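Uncharacterized protein YppE (Bacillus subtilis, PDB 2IM8) is of unknown function but belongs to the bacterial DUF1798 family and folds as a single-chain bundle of four long helices. Local coordinates at residues Glu38-Ala43 with Ser89-Ile94. Numbering follows the deposited sequence.
Sequences ETIKPA and SYVHHI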
# COMPACT_ATOMS: atom_id res chain seq x y z
N GLU A 38 -4.65 -6.69 -19.90
CA GLU A 38 -5.56 -5.54 -19.84
C GLU A 38 -5.94 -5.07 -18.44
O GLU A 38 -6.37 -3.92 -18.27
CB GLU A 38 -6.85 -5.84 -20.61
CG GLU A 38 -6.63 -6.00 -22.10
CD GLU A 38 -6.01 -4.76 -22.71
OE1 GLU A 38 -6.66 -3.70 -22.68
OE2 GLU A 38 -4.86 -4.85 -23.19
N THR A 39 -5.78 -5.93 -17.44
CA THR A 39 -6.17 -5.53 -16.09
C THR A 39 -5.09 -5.75 -15.02
O THR A 39 -4.67 -4.80 -14.35
CB THR A 39 -7.47 -6.26 -15.66
OG1 THR A 39 -8.52 -5.97 -16.60
CG2 THR A 39 -7.91 -5.82 -14.27
N ILE A 40 -4.65 -6.99 -14.86
CA ILE A 40 -3.66 -7.36 -13.85
C ILE A 40 -2.32 -6.63 -13.98
O ILE A 40 -1.92 -5.89 -13.08
CB ILE A 40 -3.42 -8.89 -13.87
CG1 ILE A 40 -4.74 -9.62 -13.60
CG2 ILE A 40 -2.37 -9.28 -12.82
CD1 ILE A 40 -4.65 -11.13 -13.67
N LYS A 41 -1.64 -6.85 -15.09
CA LYS A 41 -0.35 -6.23 -15.34
C LYS A 41 -0.40 -4.70 -15.17
O LYS A 41 0.43 -4.13 -14.48
CB LYS A 41 0.13 -6.61 -16.75
CG LYS A 41 1.51 -6.13 -17.13
CD LYS A 41 1.97 -6.76 -18.45
CE LYS A 41 3.29 -6.16 -18.94
NZ LYS A 41 3.13 -4.74 -19.39
N PRO A 42 -1.40 -4.03 -15.77
CA PRO A 42 -1.45 -2.58 -15.60
C PRO A 42 -1.75 -2.15 -14.17
O PRO A 42 -1.34 -1.07 -13.75
CB PRO A 42 -2.55 -2.14 -16.56
CG PRO A 42 -3.44 -3.34 -16.62
CD PRO A 42 -2.46 -4.48 -16.69
N ALA A 43 -2.46 -2.98 -13.42
CA ALA A 43 -2.78 -2.64 -12.04
C ALA A 43 -1.50 -2.70 -11.23
O ALA A 43 -1.26 -1.85 -10.38
CB ALA A 43 -3.82 -3.59 -11.47
N SER A 89 -4.84 -9.94 -5.34
CA SER A 89 -6.25 -9.54 -5.30
C SER A 89 -6.91 -10.07 -6.57
O SER A 89 -8.09 -10.40 -6.58
CB SER A 89 -6.40 -8.02 -5.20
OG SER A 89 -6.04 -7.36 -6.40
N TYR A 90 -6.13 -10.17 -7.65
CA TYR A 90 -6.64 -10.66 -8.93
C TYR A 90 -6.52 -12.16 -9.12
O TYR A 90 -7.46 -12.80 -9.57
CB TYR A 90 -5.92 -9.96 -10.08
CG TYR A 90 -6.18 -8.48 -10.11
CD1 TYR A 90 -7.37 -7.98 -10.64
CD2 TYR A 90 -5.27 -7.59 -9.57
CE1 TYR A 90 -7.65 -6.62 -10.62
CE2 TYR A 90 -5.53 -6.22 -9.55
CZ TYR A 90 -6.73 -5.75 -10.07
OH TYR A 90 -7.00 -4.41 -10.07
N VAL A 91 -5.36 -12.72 -8.76
CA VAL A 91 -5.12 -14.16 -8.94
C VAL A 91 -5.36 -15.03 -7.70
O VAL A 91 -5.49 -16.25 -7.80
CB VAL A 91 -3.68 -14.40 -9.48
CG1 VAL A 91 -3.48 -13.63 -10.77
CG2 VAL A 91 -2.65 -13.98 -8.45
N HIS A 92 -5.40 -14.38 -6.53
CA HIS A 92 -5.65 -15.04 -5.24
C HIS A 92 -5.11 -16.45 -5.03
O HIS A 92 -5.84 -17.34 -4.59
CB HIS A 92 -7.16 -15.04 -4.97
CG HIS A 92 -7.97 -15.69 -6.06
ND1 HIS A 92 -8.05 -17.06 -6.21
CD2 HIS A 92 -8.73 -15.15 -7.03
CE1 HIS A 92 -8.83 -17.33 -7.24
NE2 HIS A 92 -9.26 -16.19 -7.76
N HIS A 93 -3.83 -16.66 -5.33
CA HIS A 93 -3.26 -17.98 -5.13
C HIS A 93 -2.90 -18.22 -3.67
O HIS A 93 -3.15 -19.30 -3.15
CB HIS A 93 -2.01 -18.16 -5.99
CG HIS A 93 -2.30 -18.21 -7.46
ND1 HIS A 93 -3.23 -19.07 -8.00
CD2 HIS A 93 -1.77 -17.52 -8.49
CE1 HIS A 93 -3.26 -18.91 -9.31
NE2 HIS A 93 -2.38 -17.98 -9.64
N ILE A 94 -2.32 -17.22 -3.02
CA ILE A 94 -1.92 -17.39 -1.62
C ILE A 94 -3.13 -17.59 -0.71
O ILE A 94 -4.24 -17.20 -1.06
CB ILE A 94 -1.09 -16.19 -1.13
CG1 ILE A 94 -1.91 -14.91 -1.19
CG2 ILE A 94 0.17 -16.06 -1.99
CD1 ILE A 94 -1.20 -13.73 -0.54
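Thr39 meets the ring of Tyr90 with its methyl: CG2 stands anti to the backbone N and lies 3.7 Å from Tyr90 CE1, the two side chains crossing at about a right angle. A beta-branched threonine suits this partly exposed turn because it can offer the aromatic ring a methyl and keep its hydroxyl on another branch. Ile40, buried, reaches further. Its CG1 packs 3.7 Å from Tyr90 CB, the two side chains running past each other in opposite directions, and with CD1 anti to CA (chi2 177°), the terminal methyl reaches Val91, CD1 lying 4.0 Å from Val91 CG1. Ile40 also touches Leu87 on helix 72-91. The contact thus joins the start of helix 36-64 to the C-terminal end of helix 72-91, at one end of a four-helix bundle, just before His92 leaves helical geometry with positive phi. Pro42 lacks an amide hydrogen and kinks helix 36-64, yet Ala43 N still makes a hydrogen bond to Thr39 O at 3.0 Å. Small Ala43 lets the tyrosine lie close, its CB 3.7 Å from Tyr90 CE2 and 3.6 Å from Tyr90 OH. The Tyr90 ring, also edge-to-face with Tyr34, spans from helix 72-91 to helix 36-64; an alanine here would probably leave a gap facing Thr39 and Ala43 and deprive Tyr34 of an edge-to-face partner, while Ile40 would keep its contact with CB but lose the one with the ring.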